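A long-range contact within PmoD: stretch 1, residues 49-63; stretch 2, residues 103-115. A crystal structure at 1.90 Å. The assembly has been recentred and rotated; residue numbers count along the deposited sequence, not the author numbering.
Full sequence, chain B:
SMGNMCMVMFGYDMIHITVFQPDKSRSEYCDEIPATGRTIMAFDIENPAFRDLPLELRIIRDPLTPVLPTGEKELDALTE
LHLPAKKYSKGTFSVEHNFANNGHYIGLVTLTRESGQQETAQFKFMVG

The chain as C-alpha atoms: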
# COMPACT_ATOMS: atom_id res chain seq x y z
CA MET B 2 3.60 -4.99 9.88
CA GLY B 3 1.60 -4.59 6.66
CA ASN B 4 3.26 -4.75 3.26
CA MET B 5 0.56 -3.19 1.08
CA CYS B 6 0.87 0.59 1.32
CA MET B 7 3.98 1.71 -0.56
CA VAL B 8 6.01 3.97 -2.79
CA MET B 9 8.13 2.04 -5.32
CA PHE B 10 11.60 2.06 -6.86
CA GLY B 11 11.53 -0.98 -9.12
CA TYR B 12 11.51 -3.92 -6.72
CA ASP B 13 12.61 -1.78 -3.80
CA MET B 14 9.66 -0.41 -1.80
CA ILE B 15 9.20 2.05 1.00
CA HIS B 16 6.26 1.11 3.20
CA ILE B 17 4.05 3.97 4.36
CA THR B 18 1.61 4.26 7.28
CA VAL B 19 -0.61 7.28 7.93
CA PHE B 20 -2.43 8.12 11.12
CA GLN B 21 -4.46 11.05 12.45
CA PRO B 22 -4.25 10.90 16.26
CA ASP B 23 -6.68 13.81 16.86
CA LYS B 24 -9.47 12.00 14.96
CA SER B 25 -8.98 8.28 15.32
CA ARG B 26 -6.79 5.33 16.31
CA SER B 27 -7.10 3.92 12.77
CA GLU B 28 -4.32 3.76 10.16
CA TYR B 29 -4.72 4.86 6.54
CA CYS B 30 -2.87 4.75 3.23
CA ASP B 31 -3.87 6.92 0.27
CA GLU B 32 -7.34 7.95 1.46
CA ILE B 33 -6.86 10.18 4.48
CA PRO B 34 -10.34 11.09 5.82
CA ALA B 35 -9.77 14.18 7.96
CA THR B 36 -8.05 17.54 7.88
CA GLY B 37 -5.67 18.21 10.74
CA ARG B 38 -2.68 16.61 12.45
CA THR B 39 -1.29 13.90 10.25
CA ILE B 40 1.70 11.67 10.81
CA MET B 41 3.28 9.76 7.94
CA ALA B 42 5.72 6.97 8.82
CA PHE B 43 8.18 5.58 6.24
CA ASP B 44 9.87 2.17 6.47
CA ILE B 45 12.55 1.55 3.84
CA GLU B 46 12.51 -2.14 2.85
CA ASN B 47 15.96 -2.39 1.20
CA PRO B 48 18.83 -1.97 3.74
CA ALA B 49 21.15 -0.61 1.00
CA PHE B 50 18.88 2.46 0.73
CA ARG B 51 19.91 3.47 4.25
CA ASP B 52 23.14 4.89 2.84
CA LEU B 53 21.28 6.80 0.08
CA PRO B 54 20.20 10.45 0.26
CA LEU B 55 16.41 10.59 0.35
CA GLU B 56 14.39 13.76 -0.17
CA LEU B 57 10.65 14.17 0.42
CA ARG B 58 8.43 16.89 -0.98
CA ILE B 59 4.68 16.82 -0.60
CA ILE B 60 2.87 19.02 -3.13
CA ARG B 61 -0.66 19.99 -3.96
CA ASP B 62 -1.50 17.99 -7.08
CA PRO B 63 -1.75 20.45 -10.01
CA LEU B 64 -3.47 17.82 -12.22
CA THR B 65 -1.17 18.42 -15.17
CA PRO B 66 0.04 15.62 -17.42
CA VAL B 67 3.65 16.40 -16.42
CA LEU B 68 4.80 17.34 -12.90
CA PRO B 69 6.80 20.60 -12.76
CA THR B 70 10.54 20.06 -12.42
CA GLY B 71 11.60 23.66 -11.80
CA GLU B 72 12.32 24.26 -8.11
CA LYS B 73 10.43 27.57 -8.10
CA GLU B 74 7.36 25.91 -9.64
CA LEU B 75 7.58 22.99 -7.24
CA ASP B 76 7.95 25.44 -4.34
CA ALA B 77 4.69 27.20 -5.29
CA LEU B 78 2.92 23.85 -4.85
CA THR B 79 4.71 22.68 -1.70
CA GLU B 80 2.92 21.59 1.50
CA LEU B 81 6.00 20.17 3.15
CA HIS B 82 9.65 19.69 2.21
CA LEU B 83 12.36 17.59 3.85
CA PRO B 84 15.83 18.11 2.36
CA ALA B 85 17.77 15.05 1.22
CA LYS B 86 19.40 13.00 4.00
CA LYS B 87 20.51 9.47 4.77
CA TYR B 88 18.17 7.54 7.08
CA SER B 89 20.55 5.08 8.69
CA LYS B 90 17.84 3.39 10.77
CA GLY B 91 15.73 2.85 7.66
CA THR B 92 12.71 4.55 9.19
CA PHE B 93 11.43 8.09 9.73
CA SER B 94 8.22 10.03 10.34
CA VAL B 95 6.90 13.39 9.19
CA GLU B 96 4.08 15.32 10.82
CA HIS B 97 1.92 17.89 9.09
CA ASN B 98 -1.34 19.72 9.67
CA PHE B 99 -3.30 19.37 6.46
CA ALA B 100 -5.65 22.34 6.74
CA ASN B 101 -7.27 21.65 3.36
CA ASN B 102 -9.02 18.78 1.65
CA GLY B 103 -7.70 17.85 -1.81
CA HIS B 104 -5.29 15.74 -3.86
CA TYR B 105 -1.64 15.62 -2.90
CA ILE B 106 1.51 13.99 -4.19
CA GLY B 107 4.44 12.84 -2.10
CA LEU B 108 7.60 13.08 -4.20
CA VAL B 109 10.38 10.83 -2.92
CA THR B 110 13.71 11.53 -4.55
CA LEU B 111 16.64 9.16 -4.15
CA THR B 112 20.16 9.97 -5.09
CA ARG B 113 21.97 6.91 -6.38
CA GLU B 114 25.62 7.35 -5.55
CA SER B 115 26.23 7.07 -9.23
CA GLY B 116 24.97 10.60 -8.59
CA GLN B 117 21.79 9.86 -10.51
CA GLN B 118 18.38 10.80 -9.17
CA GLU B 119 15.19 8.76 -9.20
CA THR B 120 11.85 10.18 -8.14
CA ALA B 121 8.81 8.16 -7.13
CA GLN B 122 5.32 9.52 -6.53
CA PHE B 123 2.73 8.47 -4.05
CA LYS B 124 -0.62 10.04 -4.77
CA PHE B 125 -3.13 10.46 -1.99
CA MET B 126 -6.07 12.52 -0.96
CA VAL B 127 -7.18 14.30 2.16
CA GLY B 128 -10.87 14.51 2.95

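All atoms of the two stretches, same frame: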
# COMPACT_ATOMS: atom_id res chain seq x y z
N ALA B 49 20.18 -1.39 1.76
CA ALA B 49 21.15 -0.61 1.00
C ALA B 49 20.72 0.85 0.84
O ALA B 49 21.56 1.73 0.68
CB ALA B 49 21.40 -1.24 -0.36
N PHE B 50 19.42 1.10 0.88
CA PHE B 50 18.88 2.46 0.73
C PHE B 50 19.18 3.31 1.96
O PHE B 50 18.98 4.53 1.92
CB PHE B 50 17.36 2.43 0.50
CG PHE B 50 16.96 2.12 -0.92
CD1 PHE B 50 17.80 1.40 -1.76
CD2 PHE B 50 15.75 2.56 -1.42
CE1 PHE B 50 17.44 1.12 -3.06
CE2 PHE B 50 15.38 2.28 -2.72
CZ PHE B 50 16.23 1.57 -3.55
N ARG B 51 19.63 2.70 3.04
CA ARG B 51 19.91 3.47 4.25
C ARG B 51 21.12 4.38 4.08
O ARG B 51 21.34 5.28 4.88
CB ARG B 51 20.11 2.54 5.45
CG ARG B 51 18.86 1.81 5.91
CD ARG B 51 19.19 0.88 7.07
NE ARG B 51 18.09 -0.02 7.41
CZ ARG B 51 18.21 -1.07 8.21
NH1 ARG B 51 19.38 -1.35 8.77
NH2 ARG B 51 17.16 -1.84 8.47
N ASP B 52 21.93 4.11 3.06
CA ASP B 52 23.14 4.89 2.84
C ASP B 52 22.89 5.87 1.68
O ASP B 52 23.82 6.51 1.20
CB ASP B 52 24.32 3.96 2.54
CG ASP B 52 25.66 4.56 2.90
OD1 ASP B 52 25.84 5.79 2.78
OD2 ASP B 52 26.56 3.80 3.32
N LEU B 53 21.64 5.95 1.22
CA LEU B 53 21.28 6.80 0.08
C LEU B 53 20.50 8.04 0.50
O LEU B 53 19.53 7.94 1.25
CB LEU B 53 20.44 6.03 -0.94
CG LEU B 53 21.09 4.88 -1.69
CD1 LEU B 53 20.12 4.38 -2.76
CD2 LEU B 53 22.39 5.33 -2.31
N PRO B 54 20.93 9.21 0.01
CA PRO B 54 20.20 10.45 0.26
C PRO B 54 18.76 10.32 -0.22
O PRO B 54 18.50 9.87 -1.34
CB PRO B 54 20.98 11.49 -0.55
CG PRO B 54 22.37 10.93 -0.66
CD PRO B 54 22.16 9.44 -0.77
N LEU B 55 17.83 10.68 0.66
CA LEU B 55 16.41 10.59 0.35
C LEU B 55 15.74 11.93 0.67
O LEU B 55 15.81 12.44 1.79
CB LEU B 55 15.79 9.43 1.12
CG LEU B 55 14.33 9.04 0.96
CD1 LEU B 55 14.17 7.59 1.43
CD2 LEU B 55 13.41 9.94 1.77
N GLU B 56 15.08 12.49 -0.32
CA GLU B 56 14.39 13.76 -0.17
C GLU B 56 12.88 13.54 -0.27
O GLU B 56 12.43 12.70 -1.05
CB GLU B 56 14.86 14.75 -1.23
CG GLU B 56 14.01 16.01 -1.33
CD GLU B 56 14.34 16.86 -2.55
OE1 GLU B 56 15.01 16.35 -3.48
OE2 GLU B 56 13.93 18.04 -2.59
N LEU B 57 12.11 14.27 0.53
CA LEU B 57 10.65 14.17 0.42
C LEU B 57 10.05 15.55 0.22
O LEU B 57 10.36 16.48 0.97
CB LEU B 57 10.04 13.51 1.67
CG LEU B 57 8.50 13.57 1.76
CD1 LEU B 57 7.80 12.66 0.74
CD2 LEU B 57 8.02 13.26 3.18
N ARG B 58 9.21 15.69 -0.79
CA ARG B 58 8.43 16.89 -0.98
C ARG B 58 6.98 16.52 -1.21
O ARG B 58 6.67 15.76 -2.12
CB ARG B 58 8.97 17.72 -2.14
CG ARG B 58 8.14 18.98 -2.40
CD ARG B 58 8.61 19.72 -3.62
NE ARG B 58 9.73 20.60 -3.28
CZ ARG B 58 10.77 20.83 -4.06
NH1 ARG B 58 10.86 20.23 -5.23
NH2 ARG B 58 11.72 21.65 -3.66
N ILE B 59 6.10 17.05 -0.38
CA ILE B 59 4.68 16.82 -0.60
C ILE B 59 4.09 18.07 -1.26
O ILE B 59 4.24 19.17 -0.74
CB ILE B 59 3.94 16.49 0.71
CG1 ILE B 59 4.50 15.19 1.30
CG2 ILE B 59 2.42 16.36 0.47
CD1 ILE B 59 3.86 14.83 2.64
N ILE B 60 3.47 17.89 -2.41
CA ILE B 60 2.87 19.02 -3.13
C ILE B 60 1.38 18.85 -3.31
O ILE B 60 0.84 17.73 -3.31
CB ILE B 60 3.48 19.20 -4.54
CG1 ILE B 60 3.22 17.95 -5.39
CG2 ILE B 60 4.99 19.49 -4.46
CD1 ILE B 60 3.58 18.13 -6.86
N ARG B 61 0.70 19.98 -3.45
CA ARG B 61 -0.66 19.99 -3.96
C ARG B 61 -0.57 19.48 -5.40
O ARG B 61 0.32 19.88 -6.15
CB ARG B 61 -1.26 21.40 -3.88
CG ARG B 61 -1.32 21.89 -2.42
CD ARG B 61 -1.71 23.34 -2.28
NE ARG B 61 -0.63 24.27 -2.59
CZ ARG B 61 0.33 24.65 -1.74
NH1 ARG B 61 0.36 24.16 -0.50
NH2 ARG B 61 1.26 25.51 -2.13
N ASP B 62 -1.48 18.58 -5.75
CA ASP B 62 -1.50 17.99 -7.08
C ASP B 62 -2.04 19.02 -8.08
O ASP B 62 -3.18 19.44 -7.95
CB ASP B 62 -2.37 16.73 -7.08
CG ASP B 62 -2.21 15.89 -8.36
OD1 ASP B 62 -1.79 16.44 -9.41
OD2 ASP B 62 -2.52 14.67 -8.31
N PRO B 63 -1.22 19.45 -9.06
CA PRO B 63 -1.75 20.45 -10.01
C PRO B 63 -2.61 19.84 -11.12
O PRO B 63 -3.15 20.60 -11.93
CB PRO B 63 -0.47 21.07 -10.61
CG PRO B 63 0.52 19.92 -10.60
CD PRO B 63 0.20 19.13 -9.33
N GLY B 103 -8.15 17.81 -0.43
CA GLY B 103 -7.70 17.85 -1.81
C GLY B 103 -6.76 16.71 -2.17
O GLY B 103 -6.54 15.81 -1.36
N HIS B 104 -6.24 16.75 -3.40
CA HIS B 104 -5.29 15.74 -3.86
C HIS B 104 -3.87 16.22 -3.65
O HIS B 104 -3.57 17.39 -3.93
CB HIS B 104 -5.46 15.42 -5.35
CG HIS B 104 -6.76 14.78 -5.70
ND1 HIS B 104 -7.85 15.50 -6.13
CD2 HIS B 104 -7.13 13.48 -5.70
CE1 HIS B 104 -8.85 14.66 -6.39
NE2 HIS B 104 -8.44 13.43 -6.13
N TYR B 105 -3.02 15.31 -3.19
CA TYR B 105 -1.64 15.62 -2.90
C TYR B 105 -0.74 14.58 -3.53
O TYR B 105 -1.18 13.47 -3.86
CB TYR B 105 -1.38 15.70 -1.39
CG TYR B 105 -2.14 16.82 -0.73
CD1 TYR B 105 -3.45 16.65 -0.32
CD2 TYR B 105 -1.55 18.07 -0.55
CE1 TYR B 105 -4.16 17.69 0.28
CE2 TYR B 105 -2.25 19.11 0.04
CZ TYR B 105 -3.55 18.91 0.46
OH TYR B 105 -4.23 19.97 1.05
N ILE B 106 0.53 14.93 -3.69
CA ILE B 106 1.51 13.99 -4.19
C ILE B 106 2.74 14.04 -3.30
O ILE B 106 3.30 15.12 -3.08
CB ILE B 106 1.93 14.30 -5.65
CG1 ILE B 106 0.71 14.44 -6.56
CG2 ILE B 106 2.94 13.25 -6.14
CD1 ILE B 106 1.02 14.66 -8.02
N GLY B 107 3.18 12.89 -2.80
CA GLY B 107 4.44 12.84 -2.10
C GLY B 107 5.50 12.46 -3.12
O GLY B 107 5.41 11.42 -3.76
N LEU B 108 6.49 13.34 -3.29
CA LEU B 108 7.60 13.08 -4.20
C LEU B 108 8.82 12.62 -3.42
O LEU B 108 9.39 13.40 -2.66
CB LEU B 108 7.96 14.33 -5.00
CG LEU B 108 6.84 14.91 -5.84
CD1 LEU B 108 7.27 16.24 -6.45
CD2 LEU B 108 6.49 13.90 -6.91
N VAL B 109 9.21 11.37 -3.60
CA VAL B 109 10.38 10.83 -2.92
C VAL B 109 11.52 10.77 -3.92
O VAL B 109 11.43 10.10 -4.95
CB VAL B 109 10.14 9.43 -2.34
CG1 VAL B 109 11.41 8.93 -1.64
CG2 VAL B 109 8.95 9.42 -1.38
N THR B 110 12.59 11.49 -3.63
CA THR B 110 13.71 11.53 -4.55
C THR B 110 14.92 10.85 -3.92
O THR B 110 15.35 11.24 -2.84
CB THR B 110 14.07 12.97 -4.94
OG1 THR B 110 12.88 13.64 -5.40
CG2 THR B 110 15.13 12.99 -6.03
N LEU B 111 15.44 9.84 -4.60
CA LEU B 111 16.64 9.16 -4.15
C LEU B 111 17.83 9.57 -4.98
O LEU B 111 17.73 9.71 -6.20
CB LEU B 111 16.51 7.65 -4.24
CG LEU B 111 15.66 6.86 -3.26
CD1 LEU B 111 15.94 5.42 -3.56
CD2 LEU B 111 16.05 7.19 -1.82
N THR B 112 18.97 9.71 -4.34
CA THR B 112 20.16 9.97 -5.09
C THR B 112 20.98 8.69 -5.08
O THR B 112 21.47 8.26 -4.03
CB THR B 112 20.98 11.13 -4.49
OG1 THR B 112 20.15 12.28 -4.31
CG2 THR B 112 22.15 11.46 -5.40
N ARG B 113 21.11 8.07 -6.25
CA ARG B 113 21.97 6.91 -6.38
C ARG B 113 23.35 7.50 -6.16
O ARG B 113 23.54 8.70 -6.37
CB ARG B 113 21.86 6.26 -7.76
CG ARG B 113 20.52 5.62 -8.07
CD ARG B 113 20.37 4.28 -7.40
NE ARG B 113 19.00 3.79 -7.54
CZ ARG B 113 18.60 2.59 -7.16
NH1 ARG B 113 19.47 1.75 -6.61
NH2 ARG B 113 17.33 2.22 -7.31
N GLU B 114 24.33 6.71 -5.78
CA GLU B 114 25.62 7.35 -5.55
C GLU B 114 26.48 7.20 -6.79
O GLU B 114 27.69 7.45 -6.78
CB GLU B 114 26.25 6.85 -4.26
CG GLU B 114 25.40 7.39 -3.09
CD GLU B 114 25.97 7.18 -1.69
OE1 GLU B 114 26.45 6.07 -1.37
OE2 GLU B 114 25.91 8.15 -0.89
N SER B 115 25.81 6.81 -7.86
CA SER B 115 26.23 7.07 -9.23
C SER B 115 25.96 8.55 -9.51
O SER B 115 26.31 9.09 -10.55
CB SER B 115 25.46 6.16 -10.19
OG SER B 115 25.23 6.80 -11.43
O HOH W 1 17.95 12.57 -2.42
O HOH W 2 -2.97 12.99 -6.05
O HOH W 3 -5.01 20.04 -5.60

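What holds the two stretches together? Two antiparallel strands, one ending at Arg61 and the other spanning 103-112, pair through their backbones. Hydrogen-bonded pairs exchange two bonds each: Glu56 N donates to Thr110 O at 2.8 Å and Thr110 N to Glu56 O at 2.9 Å, and Arg58 with Leu108 and Ile60 with Ile106 repeat the pattern. The shortest runs from Leu108 N to Arg58 O, 2.7 Å. Beyond these pairs, Thr112 N reaches Pro54 O and Asp62 N reaches His104 O, both at 3.0 Å. All eight are close to linear.

What happens at the pairs in between? There CA atoms approach the opposing carbonyls, as from Val109 CA to Glu56 O, 3.3 Å. The CA atoms of Ile59 and Gly107 come within 4.3 Å, the closest in the register. Gly107 has no side chain; a CB there would lie on the face occupied by Leu57 and Ile59.

How do the side chains pack? On one face Leu55, Leu57, Val109 and Leu111 interlock, with Leu55 CG 3.9 Å from Val109 CG1. Beyond the strand, the Phe50 ring turns its end inward, bringing CE2 to 3.3 Å from Leu111 CD1, a tight apolar contact. The other face carries Ile60, Ile106 and Leu108; Ile60 CG1 lies 3.9 Å from Ile106 CB.

Where do polar groups and water matter? They matter near the ends of the pairing. One water donates to both Asp62 OD2 and Tyr105 O, each 2.9 Å from its oxygen, linking a side chain to the opposite backbone. Another joins Thr110 O to Thr112 OG1, with a weak bond to Pro54 O. Asp52 and Glu114 do not attract one another: their like-charged OD1 and OE1 atoms lie 4.2 Å apart, and Glu114 is poorly ordered.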